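Local coordinates for protein putative NADPH:quinone reductase (Bacillus thuringiensis, PDB 3GMS) that is of unestablished function but probably reduces quinones or related compounds with NADPH, as a member of the medium-chain dehydrogenase/reductase superfamily, at residues H4-Q9 against E306-K311; L142-V147 against I167-L172; G213-I218 against S232-G237. All coordinates share one frame; numbering follows the deposited sequence. Where two conformers were deposited one is given.

Interaction 1: H4-Q9 against E306-K311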
loop_
_atom_site.group_PDB
_atom_site.type_symbol
_atom_site.label_atom_id
_atom_site.label_comp_id
_atom_site.label_asym_id
_atom_site.label_seq_id
_atom_site.Cartn_x
_atom_site.Cartn_y
_atom_site.Cartn_z
ATOM N N HIS A 4 8.198 29.896 -1.950
ATOM C CA HIS A 4 8.951 28.876 -1.239
ATOM C C HIS A 4 7.962 27.812 -0.754
ATOM O O HIS A 4 6.794 28.091 -0.566
ATOM C CB HIS A 4 9.702 29.475 -0.048
ATOM C CG HIS A 4 10.949 30.209 -0.437
ATOM N ND1 HIS A 4 10.929 31.478 -0.983
ATOM C CD2 HIS A 4 12.253 29.842 -0.380
ATOM C CE1 HIS A 4 12.168 31.865 -1.233
ATOM N NE2 HIS A 4 12.988 30.890 -0.883
ATOM N N GLY A 5 8.449 26.599 -0.561
ATOM C CA GLY A 5 7.587 25.500 -0.148
ATOM C C GLY A 5 8.238 24.740 0.975
ATOM O O GLY A 5 9.459 24.528 0.986
ATOM N N LYS A 6 7.422 24.306 1.918
ATOM C CA LYS A 6 7.938 23.532 3.018
ATOM C C LYS A 6 8.096 22.077 2.551
ATOM O O LYS A 6 7.355 21.622 1.670
ATOM C CB LYS A 6 6.949 23.593 4.180
ATOM C CG LYS A 6 7.497 23.014 5.474
ATOM C CD LYS A 6 6.441 23.046 6.588
ATOM C CE LYS A 6 5.900 24.462 6.821
ATOM N NZ LYS A 6 5.466 24.588 8.239
ATOM N N LEU A 7 9.018 21.349 3.164
ATOM C CA LEU A 7 9.228 19.936 2.789
ATOM C C LEU A 7 9.828 19.189 3.936
ATOM O O LEU A 7 10.532 19.784 4.747
ATOM C CB LEU A 7 10.178 19.798 1.606
ATOM C CG LEU A 7 11.658 20.172 1.766
ATOM C CD1 LEU A 7 12.582 19.271 0.925
ATOM C CD2 LEU A 7 11.836 21.607 1.338
ATOM N N ILE A 8 9.547 17.886 4.003
ATOM C CA ILE A 8 10.255 17.002 4.921
ATOM C C ILE A 8 11.314 16.261 4.103
ATOM O O ILE A 8 11.005 15.713 3.045
ATOM C CB ILE A 8 9.298 15.951 5.567
ATOM C CG1 ILE A 8 8.109 16.632 6.257
ATOM C CG2 ILE A 8 10.064 15.061 6.514
ATOM C CD1 ILE A 8 8.494 17.704 7.269
ATOM N N GLN A 9 12.553 16.240 4.599
ATOM C CA GLN A 9 13.692 15.669 3.904
ATOM C C GLN A 9 14.564 14.905 4.902
ATOM O O GLN A 9 14.554 15.245 6.093
ATOM C CB GLN A 9 14.503 16.847 3.326
ATOM C CG GLN A 9 15.574 16.481 2.415
ATOM C CD GLN A 9 15.739 17.485 1.284
ATOM O OE1 GLN A 9 15.425 17.179 0.145
ATOM N NE2 GLN A 9 16.256 18.670 1.590
ATOM N N GLU A 306 0.085 18.192 11.524
ATOM C CA GLU A 306 0.620 19.083 10.524
ATOM C C GLU A 306 1.993 18.589 10.079
ATOM O O GLU A 306 2.744 17.978 10.858
ATOM C CB GLU A 306 0.694 20.500 11.086
ATOM C CG GLU A 306 -0.677 21.007 11.503
ATOM C CD GLU A 306 -1.473 21.476 10.314
ATOM O OE1 GLU A 306 -0.850 21.947 9.334
ATOM O OE2 GLU A 306 -2.714 21.386 10.364
ATOM N N LEU A 307 2.321 18.872 8.826
ATOM C CA LEU A 307 3.613 18.492 8.265
ATOM C C LEU A 307 4.811 18.752 9.231
ATOM O O LEU A 307 5.637 17.854 9.411
ATOM C CB LEU A 307 3.769 19.162 6.892
ATOM C CG LEU A 307 4.723 18.582 5.856
ATOM C CD1 LEU A 307 4.385 17.149 5.478
ATOM C CD2 LEU A 307 4.713 19.532 4.662
ATOM N N ALA A 308 4.842 19.912 9.924
ATOM C CA ALA A 308 5.930 20.244 10.867
ATOM C C ALA A 308 6.090 19.262 12.009
ATOM O O ALA A 308 7.185 19.137 12.571
ATOM C CB ALA A 308 5.791 21.668 11.442
ATOM N N ASP A 309 5.003 18.576 12.349
ATOM C CA ASP A 309 4.989 17.642 13.455
ATOM C C ASP A 309 5.203 16.206 13.013
ATOM O O ASP A 309 4.756 15.266 13.666
ATOM C CB ASP A 309 3.653 17.751 14.188
ATOM C CG ASP A 309 3.521 19.037 14.939
ATOM O OD1 ASP A 309 4.436 19.323 15.734
ATOM O OD2 ASP A 309 2.521 19.771 14.717
ATOM N N VAL A 310 5.903 16.019 11.900
ATOM C CA VAL A 310 6.115 14.658 11.363
ATOM C C VAL A 310 6.787 13.715 12.345
ATOM O O VAL A 310 6.411 12.537 12.471
ATOM C CB VAL A 310 6.897 14.728 10.008
ATOM C CG1 VAL A 310 8.288 15.352 10.235
ATOM C CG2 VAL A 310 7.005 13.342 9.352
ATOM N N LYS A 311 7.774 14.203 13.104
ATOM C CA LYS A 311 8.436 13.279 14.018
ATOM C C LYS A 311 7.472 12.659 15.021
ATOM O O LYS A 311 7.533 11.465 15.265
ATOM C CB LYS A 311 9.611 13.936 14.734
ATOM C CG LYS A 311 10.781 14.156 13.793
ATOM C CD LYS A 311 11.958 14.757 14.558
ATOM C CE LYS A 311 13.231 14.657 13.733
ATOM N NZ LYS A 311 14.453 14.863 14.590
HETATM O O HOH W 1 3.351 22.331 9.073
#
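I8 of the N-terminal strand packs against L307 and V310 in an apolar contact that sets the strand beside the 3-10 turn leading into helix 310-318. The main chains stay apart: the nearest CA atoms, those of I8 and L307, are 7.6 Å from each other, so side chains have to bridge the gap. I8 does most of this. Its CG1, anti to the carbonyl carbon (chi1 -55°), meets L307 CD1 at 3.8 Å. One step further along the same branch, the terminal I8 CD1 lies 3.8 Å from V310 CG1 while also resting 3.6 Å from the carbonyl oxygen L307 O. The I8 side chain runs past those of L307 and V310, each pair pointing in opposite directions. V310 offers CG1, the methyl held between its own backbone N and carbonyl carbon (chi1 62°), and the other branch of I8, CG2, comes to 4.1 Å from that same methyl.

A polar fringe borders the apolar cluster on the K6 side. The K6 ammonium reaches toward the turn, with NZ 4.3 Å from A308 CB, and a water links the two segments there: it accepts from K6 NZ at 3.2 Å and from A308 N at 3.0 Å. The A308 amide, within the turn, is thus bridged through solvent to the lysine. The turn itself is closed by D309 N bonding to E306 O.

Strand 4-10 pairs antiparallel with strand 20-26, where V22 also touches I8. On the other segment, V310 packs on W99 and on L329 of strand 326-330, which places the contact between the two-stranded antiparallel sheet of 4-10 and 20-26 and the start of helix 310-318.

Interaction 2: L142-V147 against I167-L172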
loop_
_atom_site.group_PDB
_atom_site.type_symbol
_atom_site.label_atom_id
_atom_site.label_comp_id
_atom_site.label_asym_id
_atom_site.label_seq_id
_atom_site.Cartn_x
_atom_site.Cartn_y
_atom_site.Cartn_z
ATOM N N LEU A 142 -7.009 -14.634 -9.661
ATOM C CA LEU A 142 -7.844 -15.553 -8.879
ATOM C C LEU A 142 -9.158 -15.808 -9.588
ATOM O O LEU A 142 -9.790 -14.906 -10.144
ATOM C CB LEU A 142 -8.103 -15.025 -7.472
ATOM C CG LEU A 142 -6.872 -14.865 -6.552
ATOM C CD1 LEU A 142 -7.278 -13.958 -5.366
ATOM C CD2 LEU A 142 -6.283 -16.216 -6.110
ATOM N N GLN A 143 -9.585 -17.058 -9.504
ATOM C CA GLN A 143 -10.817 -17.507 -10.135
ATOM C C GLN A 143 -11.894 -17.664 -9.092
ATOM O O GLN A 143 -11.608 -17.764 -7.901
ATOM C CB GLN A 143 -10.580 -18.857 -10.855
ATOM C CG GLN A 143 -9.624 -18.770 -12.060
ATOM C CD GLN A 143 -10.006 -17.672 -13.053
ATOM O OE1 GLN A 143 -11.090 -17.688 -13.644
ATOM N NE2 GLN A 143 -9.110 -16.711 -13.243
ATOM N N ARG A 144 -13.146 -17.663 -9.539
ATOM C CA ARG A 144 -14.272 -17.904 -8.643
ATOM C C ARG A 144 -14.016 -19.119 -7.723
ATOM O O ARG A 144 -13.609 -20.185 -8.175
ATOM C CB ARG A 144 -15.581 -18.063 -9.446
ATOM C CG ARG A 144 -16.824 -18.387 -8.581
ATOM C CD ARG A 144 -18.127 -18.495 -9.424
ATOM N NE ARG A 144 -18.610 -17.184 -9.864
ATOM C CZ ARG A 144 -19.344 -16.354 -9.120
ATOM N NH1 ARG A 144 -19.712 -15.183 -9.619
ATOM N NH2 ARG A 144 -19.705 -16.680 -7.876
ATOM N N ASN A 145 -14.189 -18.912 -6.428
ATOM C CA ASN A 145 -14.019 -19.949 -5.403
ATOM C C ASN A 145 -12.584 -20.376 -5.073
ATOM O O ASN A 145 -12.374 -21.283 -4.257
ATOM C CB ASN A 145 -14.921 -21.161 -5.696
ATOM C CG ASN A 145 -16.390 -20.789 -5.680
ATOM O OD1 ASN A 145 -16.841 -19.991 -4.847
ATOM N ND2 ASN A 145 -17.139 -21.339 -6.618
ATOM N N ASP A 146 -11.581 -19.730 -5.669
ATOM C CA ASP A 146 -10.223 -20.033 -5.249
ATOM C C ASP A 146 -10.074 -19.709 -3.776
ATOM O O ASP A 146 -10.764 -18.821 -3.241
ATOM C CB ASP A 146 -9.141 -19.250 -6.035
ATOM C CG ASP A 146 -8.867 -19.822 -7.432
ATOM O OD1 ASP A 146 -9.217 -20.999 -7.708
ATOM O OD2 ASP A 146 -8.289 -19.079 -8.261
ATOM N N VAL A 147 -9.153 -20.417 -3.143
ATOM C CA VAL A 147 -8.814 -20.199 -1.751
ATOM C C VAL A 147 -7.481 -19.444 -1.629
ATOM O O VAL A 147 -6.419 -19.960 -2.024
ATOM C CB VAL A 147 -8.736 -21.499 -1.037
ATOM C CG1 VAL A 147 -8.480 -21.275 0.415
ATOM C CG2 VAL A 147 -10.032 -22.256 -1.266
ATOM N N ILE A 167 -16.016 -8.972 -3.509
ATOM C CA ILE A 167 -16.120 -8.376 -4.846
ATOM C C ILE A 167 -15.781 -9.366 -5.978
ATOM O O ILE A 167 -16.479 -9.426 -7.021
ATOM C CB ILE A 167 -15.213 -7.104 -4.981
ATOM C CG1 ILE A 167 -15.711 -5.981 -4.053
ATOM C CG2 ILE A 167 -15.198 -6.591 -6.433
ATOM C CD1 ILE A 167 -14.640 -4.895 -3.737
ATOM N N LEU A 168 -14.728 -10.143 -5.768
ATOM C CA LEU A 168 -14.215 -11.038 -6.826
ATOM C C LEU A 168 -14.607 -12.512 -6.626
ATOM O O LEU A 168 -14.184 -13.387 -7.396
ATOM C CB LEU A 168 -12.683 -10.886 -6.965
ATOM C CG LEU A 168 -12.175 -9.468 -7.307
ATOM C CD1 LEU A 168 -10.664 -9.434 -7.115
ATOM C CD2 LEU A 168 -12.577 -8.988 -8.700
ATOM N N ASN A 169 -15.416 -12.773 -5.606
ATOM C CA ASN A 169 -15.975 -14.118 -5.337
ATOM C C ASN A 169 -14.928 -15.202 -5.150
ATOM O O ASN A 169 -14.957 -16.231 -5.824
ATOM C CB ASN A 169 -16.960 -14.518 -6.447
ATOM C CG ASN A 169 -18.035 -13.486 -6.663
ATOM O OD1 ASN A 169 -18.845 -13.223 -5.771
ATOM N ND2 ASN A 169 -18.062 -12.901 -7.853
ATOM N N PHE A 170 -13.993 -14.988 -4.230
ATOM C CA PHE A 170 -13.049 -16.018 -3.865
ATOM C C PHE A 170 -13.096 -16.116 -2.369
ATOM O O PHE A 170 -13.752 -15.300 -1.719
ATOM C CB PHE A 170 -11.624 -15.768 -4.398
ATOM C CG PHE A 170 -10.953 -14.520 -3.845
ATOM C CD1 PHE A 170 -10.320 -14.532 -2.610
ATOM C CD2 PHE A 170 -10.904 -13.367 -4.618
ATOM C CE1 PHE A 170 -9.672 -13.415 -2.103
ATOM C CE2 PHE A 170 -10.286 -12.230 -4.146
ATOM C CZ PHE A 170 -9.645 -12.232 -2.886
ATOM N N ARG A 171 -12.443 -17.140 -1.832
ATOM C CA ARG A 171 -12.529 -17.460 -0.432
ATOM C C ARG A 171 -11.233 -17.008 0.228
ATOM O O ARG A 171 -10.152 -17.489 -0.132
ATOM C CB ARG A 171 -12.768 -18.983 -0.277
ATOM C CG ARG A 171 -12.970 -19.434 1.148
ATOM C CD ARG A 171 -13.297 -20.948 1.255
ATOM N NE ARG A 171 -13.482 -21.324 2.660
ATOM C CZ ARG A 171 -13.077 -22.476 3.192
ATOM N NH1 ARG A 171 -12.452 -23.368 2.424
ATOM N NH2 ARG A 171 -13.279 -22.730 4.494
ATOM N N LEU A 172 -11.327 -16.060 1.169
ATOM C CA LEU A 172 -10.148 -15.629 1.901
ATOM C C LEU A 172 -9.995 -16.298 3.242
ATOM O O LEU A 172 -10.885 -16.247 4.096
ATOM C CB LEU A 172 -10.130 -14.094 2.106
ATOM C CG LEU A 172 -9.028 -13.603 3.058
ATOM C CD1 LEU A 172 -7.650 -13.615 2.370
ATOM C CD2 LEU A 172 -9.329 -12.198 3.573
#
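N145 N and R171 N each donate to a carbonyl across this contact, and the two bonds fasten the turn before strand 147-150 to the link between helix 156-168 and strand 171-176. N145 N reaches N169 O at 2.9 Å, in the plane of that carbonyl. R171 N meets D146 O at 2.8 Å, nearly on the carbonyl axis. Beyond these bonds V147 and R171 form a parallel bridge at the start of their strands.

Two side-chain pairs flank the backbone bonds. L142 CD1 sits over the centre of the F170 ring, 3.7 Å from the centroid and only 11° off the ring normal, a CH-pi contact. In F170 a chi1 of 64° puts CG between the backbone N and the carbonyl carbon. In the other pair, the guanidinium of R144 and the amide of N169 lie side by side and stacked, their planes 21° apart, with N169 CB over one guanidinium face toward its rim. R144 NH1 and N169 ND2 approach to 3.3 Å, but both are donors, so this is a stack without a hydrogen bond.

Further out, a type II turn from Q143 to D146 presents N145 N. It is closed by D146 N to Q143 O and braced by Q143 N, which donates to D146 OD2 at 2.7 Å from above the carboxylate plane. N169, with positive phi, redirects the chain after the helix, and C136 of helix 127-139 packs on both L142 and F170.

The chemistry is divided: the main chain supplies the directional bonds, while the side chains add an apolar CH-pi contact on the buried F170 and a flat polar stack at the more exposed R144, whose guanidinium gains contact there without pairing to the amide.

Interaction 3: G213-I218 against S232-G237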
loop_
_atom_site.group_PDB
_atom_site.type_symbol
_atom_site.label_atom_id
_atom_site.label_comp_id
_atom_site.label_asym_id
_atom_site.label_seq_id
_atom_site.Cartn_x
_atom_site.Cartn_y
_atom_site.Cartn_z
ATOM N N GLY A 213 -5.096 -28.180 0.462
ATOM C CA GLY A 213 -4.275 -26.958 0.520
ATOM C C GLY A 213 -4.972 -25.846 -0.236
ATOM O O GLY A 213 -5.912 -26.094 -1.007
ATOM N N ALA A 214 -4.516 -24.604 0.002
ATOM C CA ALA A 214 -5.069 -23.432 -0.653
ATOM C C ALA A 214 -4.511 -23.281 -2.060
ATOM O O ALA A 214 -3.508 -23.908 -2.393
ATOM C CB ALA A 214 -4.732 -22.182 0.170
ATOM N N ASP A 215 -5.159 -22.419 -2.847
ATOM C CA ASP A 215 -4.781 -22.158 -4.223
ATOM C C ASP A 215 -3.668 -21.138 -4.363
ATOM O O ASP A 215 -2.830 -21.282 -5.247
ATOM C CB ASP A 215 -5.973 -21.721 -5.038
ATOM C CG ASP A 215 -7.049 -22.789 -5.091
ATOM O OD1 ASP A 215 -6.793 -23.855 -5.699
ATOM O OD2 ASP A 215 -8.116 -22.584 -4.486
ATOM N N ALA A 216 -3.669 -20.119 -3.499
ATOM C CA ALA A 216 -2.685 -19.042 -3.575
ATOM C C ALA A 216 -2.409 -18.479 -2.184
ATOM O O ALA A 216 -3.235 -18.642 -1.253
ATOM C CB ALA A 216 -3.171 -17.949 -4.513
ATOM N N ALA A 217 -1.254 -17.848 -2.019
ATOM C CA ALA A 217 -0.901 -17.241 -0.741
ATOM C C ALA A 217 -0.136 -15.946 -0.959
ATOM O O ALA A 217 0.650 -15.838 -1.920
ATOM C CB ALA A 217 -0.088 -18.170 0.113
ATOM N N ILE A 218 -0.409 -14.972 -0.092
ATOM C CA ILE A 218 0.293 -13.677 -0.132
ATOM C C ILE A 218 0.974 -13.498 1.204
ATOM O O ILE A 218 0.301 -13.403 2.243
ATOM C CB ILE A 218 -0.675 -12.512 -0.502
ATOM C CG1 ILE A 218 -1.249 -12.785 -1.904
ATOM C CG2 ILE A 218 0.088 -11.147 -0.444
ATOM C CD1 ILE A 218 -2.139 -11.687 -2.490
ATOM N N SER A 232 1.301 -24.455 2.954
ATOM C CA SER A 232 -0.138 -24.688 3.071
ATOM C C SER A 232 -0.855 -24.603 1.733
ATOM O O SER A 232 -2.079 -24.671 1.658
ATOM C CB SER A 232 -0.776 -23.745 4.100
ATOM O OG SER A 232 -0.091 -23.794 5.335
ATOM N N LEU A 233 -0.101 -24.447 0.655
ATOM C CA LEU A 233 -0.713 -24.462 -0.679
ATOM C C LEU A 233 -0.704 -25.833 -1.327
ATOM O O LEU A 233 0.199 -26.625 -1.075
ATOM C CB LEU A 233 0.058 -23.526 -1.621
ATOM C CG LEU A 233 0.080 -22.113 -1.069
ATOM C CD1 LEU A 233 0.997 -21.270 -1.954
ATOM C CD2 LEU A 233 -1.318 -21.573 -1.016
ATOM N N ARG A 234 -1.660 -26.057 -2.217
ATOM C CA ARG A 234 -1.678 -27.246 -3.057
ATOM C C ARG A 234 -0.441 -27.244 -3.961
ATOM O O ARG A 234 0.138 -26.167 -4.227
ATOM C CB ARG A 234 -2.963 -27.302 -3.882
ATOM C CG ARG A 234 -3.144 -26.200 -4.945
ATOM C CD ARG A 234 -4.424 -26.418 -5.700
ATOM N NE ARG A 234 -4.736 -25.324 -6.622
ATOM C CZ ARG A 234 -4.105 -25.065 -7.775
ATOM N NH1 ARG A 234 -3.084 -25.813 -8.176
ATOM N NH2 ARG A 234 -4.499 -24.035 -8.526
ATOM N N PRO A 235 -0.009 -28.443 -4.415
ATOM C CA PRO A 235 1.020 -28.489 -5.454
ATOM C C PRO A 235 0.573 -27.664 -6.636
ATOM O O PRO A 235 -0.601 -27.691 -6.989
ATOM C CB PRO A 235 1.052 -29.980 -5.860
ATOM C CG PRO A 235 0.483 -30.713 -4.709
ATOM C CD PRO A 235 -0.420 -29.791 -3.961
ATOM N N ASN A 236 1.502 -26.912 -7.223
ATOM C CA ASN A 236 1.209 -25.998 -8.328
ATOM C C ASN A 236 0.377 -24.780 -7.945
ATOM O O ASN A 236 -0.127 -24.067 -8.831
ATOM C CB ASN A 236 0.616 -26.732 -9.533
ATOM C CG ASN A 236 1.489 -27.909 -9.961
ATOM O OD1 ASN A 236 0.993 -28.999 -10.229
ATOM N ND2 ASN A 236 2.803 -27.700 -9.959
ATOM N N GLY A 237 0.258 -24.534 -6.637
ATOM C CA GLY A 237 -0.402 -23.324 -6.142
ATOM C C GLY A 237 0.587 -22.186 -6.314
ATOM O O GLY A 237 1.774 -22.426 -6.586
#
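D215 and R234 form a salt bridge near the start of strand 214-219, inside the Rossmann-type sheet. The beta-alpha-beta crossover here runs from that strand through helix 223-231 to strand 237-241, with 233-234 a short parallel stretch on the way. The two side chains cross at a slant, their carboxylate and guanidinium planes 66° apart. Despite that tilt, R234 NE points straight at D215 OD1, 2.7 Å away with an N-H...O angle of 170°; the oxygen lies in the guanidinium plane and uses its anti lone pair. R234 extends from CG to NE, its CG set between the backbone N and carbonyl carbon. The other carboxylate oxygen, D215 OD2, is taken by V147 N, so both ends of the acid are engaged and the arginine meets a group already held.

L233 packs on the alanines instead. Its CD2 lies 3.7 Å from A214 CB and, with CD1, flanks A217 CB, while A216 touches through its backbone, its C 3.5 Å from L233 CD2; F239 of strand 237-241 also touches L233 and A217.

Between the two groups runs the parallel bridge of A214 with L233. A214 N donates to S232 O at 2.9 Å, and R234 N returns a bond to A214 O. Close approach helps explain G213: a CB there would clash with R234 N and L233 C, and at its phi of 89° also jam against the preceding carbonyl oxygen. After R234 a type II turn carries the chain to G237, whose CA comes to 3.3 Å from D215 O.

Along the chain, interaction 1 joins residues near the two termini and encloses the other two, which follow in series. It lies on the opposite side of the chain's centre, its centre 42 Å from that of interaction 2 and 44 Å from that of interaction 3. Interactions 2 and 3 have centres 13 Å apart and share the six-stranded parallel sheet of the Rossmann-type domain, in which strand 147-150 lies between strands 171-176 and 214-219. They touch directly: V147 O is 3.1 Å from A216 N, a probable hydrogen bond. The pair thus joins neighbouring strands of the probable nucleotide-binding domain, while interaction 1 lies where strand 4-10 meets helix 310-318.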